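Local coordinates for protein chloromuconate cycloisomerase (Rhodococcus opacus, PDB 4M0X) that is a manganese-binding cycloisomerase of the mandelate racemase/muconate lactonizing enzyme family, within the enolase superfamily, with an enolase-like N-terminal domain and a TIM-barrel domain, at residues F166-E171 and R178-V183; A192-P197 and V218-Q223. All coordinates share one frame; numbering follows the deposited sequence.

Interaction 1: F166-E171 and R178-V183; sequences FKMGAE and RRVLDV
Four apolar side chains and one arginine hold helix 173-183 against the end of strand 163-167 and the turn that follows it. The packing is tightest around F166, which leaves its backbone toward the helix; with CG anti to the carbonyl carbon, its ring comes to lie under V180. V180 CG1 sits over the centre of one face, 3.8 Å from the ring centroid and 12° off the normal, a CH-pi contact, while V183 CG1 meets the rim, in plane, 3.5 Å from F166 CZ. The other methyl of V180, CG2, meets M168 at its sulfur, SD (3.7 Å), so this valine serves both neighbours. All of these apolar residues are buried, and L213 of helix 203-215 also packs on V180.

Toward the partly exposed E171 the contact loosens and turns polar. R179 leaves its backbone extended, bends at chi3, and directs NH2 in the guanidinium plane to K167 O (3.2 Å, N-H...O 158°). Water 1 bridges the same carbonyl to R179 NH1. E171 OE1 approaches R179 NE obliquely in a long salt bridge of 3.4 Å, its carboxylate turned 34° from the guanidinium; E171 OE2 is hydrogen-bonded to T175 OG1. D176 pairs with R179 NH2, so E171 and D176 probably offset the charge of the buried arginine, and the in-plane bond from R179 NH2 to K167 O ties the helix to the strand's last carbonyl.

Interaction 2: A192-P197 and V218-Q223; sequences AVIVDP and VTVAEQ. With MN (manganese (II) ion), chain C.
Strands 192-196 and 220-222 run parallel, and the axes of these short strand segments approach to 4.7 Å, with I194 bridged to V220 and V195 to A221. The ladder is read from V195, whose N donates to V220 O (3.0 Å) and whose O accepts from E222 N (2.8 Å), both donors lying in the carbonyl plane. At the start of the pairing V193 O takes two donors: T219 N lies in its plane at 2.6 Å, and V220 N stands above that plane in a more bent bond (141°).

Beside this ladder, I194 CG1 lies alongside V220 CB, on the face that M245 also covers. V195 CG1, on the other face, crosses V218 CG2 at about a right angle (3.5 Å).

E222 can be followed outward. Its CB rests on I194 CG2 and V195 O; CG, anti to the backbone N (chi1 -157°), runs beside the D196 carboxylate; the chain stays extended to CD, which faces D196 OD2. There the oxygens divide: OE2 binds manganese at 2.1 Å, while OE1 forms a salt bridge with K165. D196, also anti at chi1, supplies OD2 to the metal (2.1 Å), and its OD1 accepts from metal-bound water 2 and from N198 N. The acids stand only 3.1 Å apart between D196 OD2 and E222 OE1, a repulsion the cation and K165 probably offset. D247 completes the acidic trio, and water 3 is a further ligand. Three carboxylates on successive barrel strands, gathered at their C-terminal ends around one divalent metal, are the signature site of the enolase superfamily.

From the N terminus, strand 163-167 leads into helix 173-183, and interaction 1 closes this short loop, only six residues lying between its segments. The chain then enters strand 192-196, passes through helix 203-215 and returns as strand 220-222, where interaction 2 closes a wider loop of twenty residues. The two loops are in series and neither crosses the other. They meet laterally, because strands 163-167 and 192-196 are neighbours in the barrel sheet: probable hydrogen bonds join F166 N to I194 O and M168 N to D196 O (2.9 Å), and F166 CD2 packs on V193 CG1. Successive beta-alpha units are thereby tied from outer helix to metal-bearing strand ends.

Interaction 1: F166-E171 and R178-V183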
ATOM      1  N   PHE A 166      34.997   6.210  -7.775  1.00 29.85           N
ATOM      2  CA  PHE A 166      35.854   5.736  -6.702  1.00 31.53           C
ATOM      3  C   PHE A 166      35.440   4.348  -6.304  1.00 35.06           C
ATOM      4  O   PHE A 166      34.281   4.120  -5.914  1.00 36.25           O
ATOM      5  CB  PHE A 166      35.750   6.639  -5.480  1.00 30.85           C
ATOM      6  CG  PHE A 166      36.478   7.921  -5.628  1.00 30.13           C
ATOM      7  CD1 PHE A 166      37.801   8.016  -5.255  1.00 31.76           C
ATOM      8  CD2 PHE A 166      35.843   9.026  -6.146  1.00 29.68           C
ATOM      9  CE1 PHE A 166      38.479   9.210  -5.401  1.00 33.32           C
ATOM     10  CE2 PHE A 166      36.501  10.226  -6.275  1.00 30.51           C
ATOM     11  CZ  PHE A 166      37.824  10.320  -5.910  1.00 31.92           C
ATOM     12  N   LYS A 167      36.373   3.410  -6.410  1.00 38.15           N
ATOM     13  CA  LYS A 167      36.044   2.043  -6.059  1.00 41.63           C
ATOM     14  C   LYS A 167      36.178   2.018  -4.541  1.00 39.12           C
ATOM     15  O   LYS A 167      37.102   2.625  -4.011  1.00 38.21           O
ATOM     16  CB  LYS A 167      36.964   1.045  -6.776  1.00 43.73           C
ATOM     17  CG  LYS A 167      36.237  -0.170  -7.338  1.00 51.45           C
ATOM     18  CD  LYS A 167      35.961  -0.078  -8.850  1.00 57.46           C
ATOM     19  CE  LYS A 167      34.538  -0.537  -9.253  1.00 57.16           C
ATOM     20  NZ  LYS A 167      33.815  -1.497  -8.346  1.00 51.69           N
ATOM     21  N   MET A 168      35.218   1.391  -3.851  1.00 38.46           N
ATOM     22  CA  MET A 168      35.153   1.403  -2.366  1.00 37.07           C
ATOM     23  C   MET A 168      34.857   0.032  -1.762  1.00 36.91           C
ATOM     24  O   MET A 168      34.610  -0.939  -2.474  1.00 39.31           O
ATOM     25  CB  MET A 168      34.129   2.446  -1.860  1.00 34.04           C
ATOM     26  CG  MET A 168      34.564   3.878  -2.142  1.00 32.80           C
ATOM     27  SD  MET A 168      33.667   5.257  -1.402  1.00 32.49           S
ATOM     28  CE  MET A 168      33.867   4.916   0.334  1.00 32.63           C
ATOM     29  N   GLY A 169      34.901  -0.039  -0.438  1.00 38.48           N
ATOM     30  CA  GLY A 169      34.505  -1.247   0.284  1.00 36.88           C
ATOM     31  C   GLY A 169      35.615  -2.165   0.762  1.00 37.75           C
ATOM     32  O   GLY A 169      35.344  -3.228   1.317  1.00 36.52           O
ATOM     33  N   ALA A 170      36.863  -1.775   0.551  1.00 38.47           N
ATOM     34  CA  ALA A 170      37.977  -2.638   0.931  1.00 41.40           C
ATOM     35  C   ALA A 170      38.412  -2.442   2.385  1.00 41.90           C
ATOM     36  O   ALA A 170      39.280  -3.170   2.875  1.00 42.83           O
ATOM     37  CB  ALA A 170      39.162  -2.444  -0.012  1.00 40.07           C
ATOM     38  N   GLU A 171      37.815  -1.466   3.062  1.00 38.34           N
ATOM     39  CA  GLU A 171      38.297  -1.018   4.356  1.00 37.75           C
ATOM     40  C   GLU A 171      37.109  -0.383   5.023  1.00 37.31           C
ATOM     41  O   GLU A 171      36.144  -0.090   4.346  1.00 36.36           O
ATOM     42  CB  GLU A 171      39.437  -0.003   4.182  1.00 39.83           C
ATOM     43  CG  GLU A 171      39.181   1.112   3.177  1.00 39.12           C
ATOM     44  CD  GLU A 171      40.126   2.298   3.347  1.00 42.13           C
ATOM     45  OE1 GLU A 171      40.949   2.571   2.433  1.00 41.69           O
ATOM     46  OE2 GLU A 171      40.040   2.977   4.396  1.00 42.31           O
ATOM     47  N   ARG A 178      36.939   9.058   4.340  1.00 40.76           N
ATOM     48  CA  ARG A 178      37.922  10.111   4.548  1.00 46.64           C
ATOM     49  C   ARG A 178      38.897  10.071   3.353  1.00 42.86           C
ATOM     50  O   ARG A 178      39.131  11.080   2.690  1.00 39.84           O
ATOM     51  CB  ARG A 178      38.629   9.920   5.893  1.00 55.26           C
ATOM     52  CG  ARG A 178      38.871  11.211   6.656  1.00 68.68           C
ATOM     53  CD  ARG A 178      39.995  12.055   6.052  1.00 73.36           C
ATOM     54  NE  ARG A 178      39.696  13.486   6.143  1.00 80.89           N
ATOM     55  CZ  ARG A 178      39.443  14.284   5.105  1.00 82.67           C
ATOM     56  NH1 ARG A 178      39.468  13.816   3.863  1.00 81.34           N
ATOM     57  NH2 ARG A 178      39.178  15.569   5.309  1.00 87.08           N
ATOM     58  N   ARG A 179      39.402   8.880   3.046  1.00 39.77           N
ATOM     59  CA  ARG A 179      40.244   8.679   1.879  1.00 40.33           C
ATOM     60  C   ARG A 179      39.628   9.309   0.638  1.00 41.53           C
ATOM     61  O   ARG A 179      40.297  10.025  -0.108  1.00 45.05           O
ATOM     62  CB  ARG A 179      40.503   7.186   1.644  1.00 38.35           C
ATOM     63  CG  ARG A 179      41.284   6.866   0.379  1.00 35.48           C
ATOM     64  CD  ARG A 179      41.444   5.369   0.196  1.00 34.13           C
ATOM     65  NE  ARG A 179      40.180   4.678  -0.093  1.00 35.01           N
ATOM     66  CZ  ARG A 179      39.677   4.481  -1.318  1.00 35.54           C
ATOM     67  NH1 ARG A 179      40.312   4.909  -2.415  1.00 34.34           N
ATOM     68  NH2 ARG A 179      38.533   3.825  -1.456  1.00 34.82           N
ATOM     69  N   VAL A 180      38.347   9.054   0.416  1.00 40.07           N
ATOM     70  CA  VAL A 180      37.718   9.544  -0.805  1.00 39.74           C
ATOM     71  C   VAL A 180      37.538  11.053  -0.745  1.00 42.41           C
ATOM     72  O   VAL A 180      37.738  11.741  -1.754  1.00 45.82           O
ATOM     73  CB  VAL A 180      36.412   8.798  -1.119  1.00 35.12           C
ATOM     74  CG1 VAL A 180      35.662   9.440  -2.268  1.00 34.87           C
ATOM     75  CG2 VAL A 180      36.745   7.370  -1.469  1.00 33.82           C
ATOM     76  N   LEU A 181      37.189  11.562   0.436  1.00 42.98           N
ATOM     77  CA  LEU A 181      37.015  13.000   0.614  1.00 44.66           C
ATOM     78  C   LEU A 181      38.337  13.691   0.309  1.00 49.52           C
ATOM     79  O   LEU A 181      38.353  14.824  -0.183  1.00 52.29           O
ATOM     80  CB  LEU A 181      36.544  13.352   2.032  1.00 40.90           C
ATOM     81  CG  LEU A 181      35.098  13.068   2.482  1.00 38.96           C
ATOM     82  CD1 LEU A 181      35.018  13.101   3.997  1.00 38.43           C
ATOM     83  CD2 LEU A 181      34.070  14.017   1.899  1.00 36.02           C
ATOM     84  N   ASP A 182      39.439  12.997   0.593  1.00 52.74           N
ATOM     85  CA  ASP A 182      40.766  13.537   0.334  1.00 55.36           C
ATOM     86  C   ASP A 182      40.933  13.831  -1.127  1.00 51.16           C
ATOM     87  O   ASP A 182      41.265  14.946  -1.488  1.00 55.37           O
ATOM     88  CB  ASP A 182      41.856  12.567   0.769  1.00 58.55           C
ATOM     89  CG  ASP A 182      42.364  12.851   2.151  1.00 66.18           C
ATOM     90  OD1 ASP A 182      41.583  13.371   2.989  1.00 66.93           O
ATOM     91  OD2 ASP A 182      43.554  12.551   2.397  1.00 67.19           O
ATOM     92  N   VAL A 183      40.683  12.828  -1.961  1.00 47.31           N
ATOM     93  CA  VAL A 183      40.889  12.943  -3.401  1.00 43.73           C
ATOM     94  C   VAL A 183      39.929  13.931  -4.047  1.00 43.45           C
ATOM     95  O   VAL A 183      40.285  14.606  -5.000  1.00 44.62           O
ATOM     96  CB  VAL A 183      40.736  11.593  -4.091  1.00 42.39           C
ATOM     97  CG1 VAL A 183      40.957  11.757  -5.583  1.00 42.30           C
ATOM     98  CG2 VAL A 183      41.717  10.589  -3.503  1.00 40.33           C
TER
HETATM   99  O   HOH W   1      38.746   4.545  -4.974  1.00 40.33           O

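Interaction 2: A192-P197 and V218-Q223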
ATOM      1  N   ALA A 192      31.407  14.676 -12.560  1.00 39.23           N
ATOM      2  CA  ALA A 192      30.594  13.586 -12.028  1.00 34.53           C
ATOM      3  C   ALA A 192      31.474  12.681 -11.152  1.00 33.93           C
ATOM      4  O   ALA A 192      32.602  12.307 -11.530  1.00 35.13           O
ATOM      5  CB  ALA A 192      29.934  12.791 -13.147  1.00 30.31           C
ATOM      6  N   VAL A 193      30.986  12.338  -9.969  1.00 30.51           N
ATOM      7  CA  VAL A 193      31.674  11.325  -9.186  1.00 28.76           C
ATOM      8  C   VAL A 193      30.694  10.269  -8.720  1.00 28.75           C
ATOM      9  O   VAL A 193      29.757  10.583  -7.989  1.00 32.03           O
ATOM     10  CB  VAL A 193      32.353  11.902  -7.950  1.00 28.27           C
ATOM     11  CG1 VAL A 193      33.175  10.813  -7.266  1.00 27.17           C
ATOM     12  CG2 VAL A 193      33.216  13.095  -8.331  1.00 28.97           C
ATOM     13  N   ILE A 194      30.895   9.034  -9.167  1.00 25.68           N
ATOM     14  CA  ILE A 194      30.205   7.894  -8.609  1.00 24.79           C
ATOM     15  C   ILE A 194      31.055   7.329  -7.483  1.00 24.55           C
ATOM     16  O   ILE A 194      32.271   7.332  -7.587  1.00 25.22           O
ATOM     17  CB  ILE A 194      30.082   6.777  -9.650  1.00 24.51           C
ATOM     18  CG1 ILE A 194      29.198   7.220 -10.799  1.00 23.66           C
ATOM     19  CG2 ILE A 194      29.586   5.472  -9.014  1.00 24.65           C
ATOM     20  CD1 ILE A 194      29.508   6.482 -12.078  1.00 23.37           C
ATOM     21  N   VAL A 195      30.424   6.822  -6.424  1.00 24.37           N
ATOM     22  CA  VAL A 195      31.123   5.921  -5.469  1.00 23.00           C
ATOM     23  C   VAL A 195      30.492   4.518  -5.440  1.00 23.18           C
ATOM     24  O   VAL A 195      29.255   4.375  -5.383  1.00 22.86           O
ATOM     25  CB  VAL A 195      31.199   6.508  -4.037  1.00 21.75           C
ATOM     26  CG1 VAL A 195      31.922   7.845  -4.045  1.00 22.21           C
ATOM     27  CG2 VAL A 195      29.824   6.665  -3.435  1.00 20.69           C
ATOM     28  N   ASP A 196      31.345   3.497  -5.499  1.00 23.56           N
ATOM     29  CA  ASP A 196      30.902   2.097  -5.579  1.00 23.44           C
ATOM     30  C   ASP A 196      31.463   1.173  -4.485  1.00 23.38           C
ATOM     31  O   ASP A 196      32.531   0.586  -4.653  1.00 23.03           O
ATOM     32  CB  ASP A 196      31.246   1.516  -6.941  1.00 24.75           C
ATOM     33  CG  ASP A 196      30.535   0.215  -7.192  1.00 26.66           C
ATOM     34  OD1 ASP A 196      29.828  -0.220  -6.270  1.00 26.63           O
ATOM     35  OD2 ASP A 196      30.672  -0.371  -8.288  1.00 28.23           O
ATOM     36  N   PRO A 197      30.749   1.057  -3.354  1.00 23.10           N
ATOM     37  CA  PRO A 197      31.104   0.158  -2.272  1.00 22.70           C
ATOM     38  C   PRO A 197      30.829  -1.314  -2.592  1.00 24.51           C
ATOM     39  O   PRO A 197      31.067  -2.170  -1.759  1.00 25.38           O
ATOM     40  CB  PRO A 197      30.165   0.587  -1.142  1.00 22.58           C
ATOM     41  CG  PRO A 197      29.686   1.942  -1.511  1.00 24.16           C
ATOM     42  CD  PRO A 197      29.627   1.938  -2.992  1.00 23.15           C
ATOM     43  N   VAL A 218      30.302  14.060  -4.466  1.00 35.28           N
ATOM     44  CA  VAL A 218      29.914  12.756  -4.990  1.00 31.21           C
ATOM     45  C   VAL A 218      28.528  12.898  -5.554  1.00 29.38           C
ATOM     46  O   VAL A 218      27.652  13.488  -4.927  1.00 29.62           O
ATOM     47  CB  VAL A 218      29.948  11.640  -3.940  1.00 28.83           C
ATOM     48  CG1 VAL A 218      29.191  10.418  -4.441  1.00 26.86           C
ATOM     49  CG2 VAL A 218      31.385  11.293  -3.641  1.00 28.21           C
ATOM     50  N   THR A 219      28.344  12.313  -6.725  1.00 28.49           N
ATOM     51  CA  THR A 219      27.237  12.639  -7.574  1.00 27.44           C
ATOM     52  C   THR A 219      26.231  11.506  -7.777  1.00 29.78           C
ATOM     53  O   THR A 219      25.039  11.746  -8.106  1.00 28.77           O
ATOM     54  CB  THR A 219      27.791  13.221  -8.866  1.00 25.78           C
ATOM     55  OG1 THR A 219      27.252  14.515  -8.956  1.00 25.61           O
ATOM     56  CG2 THR A 219      27.393  12.452 -10.119  1.00 28.38           C
ATOM     57  N   VAL A 220      26.718  10.285  -7.562  1.00 28.67           N
ATOM     58  CA  VAL A 220      25.914   9.095  -7.724  1.00 30.00           C
ATOM     59  C   VAL A 220      26.424   8.074  -6.731  1.00 29.00           C
ATOM     60  O   VAL A 220      27.628   8.034  -6.424  1.00 29.40           O
ATOM     61  CB  VAL A 220      26.007   8.524  -9.174  1.00 32.20           C
ATOM     62  CG1 VAL A 220      25.319   7.164  -9.276  1.00 31.76           C
ATOM     63  CG2 VAL A 220      25.404   9.481 -10.206  1.00 30.64           C
ATOM     64  N   ALA A 221      25.523   7.246  -6.220  1.00 26.62           N
ATOM     65  CA  ALA A 221      25.966   6.173  -5.363  1.00 25.38           C
ATOM     66  C   ALA A 221      25.626   4.856  -6.023  1.00 25.01           C
ATOM     67  O   ALA A 221      24.460   4.527  -6.226  1.00 24.84           O
ATOM     68  CB  ALA A 221      25.343   6.277  -3.991  1.00 25.20           C
ATOM     69  N   GLU A 222      26.662   4.115  -6.377  1.00 23.67           N
ATOM     70  CA  GLU A 222      26.464   2.842  -6.979  1.00 23.08           C
ATOM     71  C   GLU A 222      26.343   1.806  -5.877  1.00 23.26           C
ATOM     72  O   GLU A 222      27.030   1.894  -4.881  1.00 23.07           O
ATOM     73  CB  GLU A 222      27.609   2.509  -7.940  1.00 24.34           C
ATOM     74  CG  GLU A 222      27.183   1.485  -8.987  1.00 26.25           C
ATOM     75  CD  GLU A 222      28.317   0.905  -9.806  1.00 26.69           C
ATOM     76  OE1 GLU A 222      29.267   1.670 -10.112  1.00 28.13           O
ATOM     77  OE2 GLU A 222      28.223  -0.301 -10.156  1.00 24.59           O
ATOM     78  N   GLN A 223      25.441   0.840  -6.066  1.00 24.48           N
ATOM     79  CA  GLN A 223      25.223  -0.269  -5.152  1.00 24.21           C
ATOM     80  C   GLN A 223      25.826  -0.060  -3.786  1.00 25.22           C
ATOM     81  O   GLN A 223      26.849  -0.656  -3.466  1.00 27.57           O
ATOM     82  CB  GLN A 223      25.804  -1.549  -5.733  1.00 24.91           C
ATOM     83  CG  GLN A 223      25.255  -2.796  -5.046  1.00 24.71           C
ATOM     84  CD  GLN A 223      23.800  -2.983  -5.357  1.00 24.59           C
ATOM     85  OE1 GLN A 223      23.395  -2.949  -6.525  1.00 25.26           O
ATOM     86  NE2 GLN A 223      22.993  -3.152  -4.317  1.00 25.04           N
TER
HETATM   87 MN    MN C 401      29.700  -1.746  -9.557  1.00 27.26          MN
HETATM   88  O   HOH W   2      28.520  -2.130  -7.714  1.00 15.89           O
HETATM   89  O   HOH W   3      30.538  -3.872  -8.561  1.00 30.04           O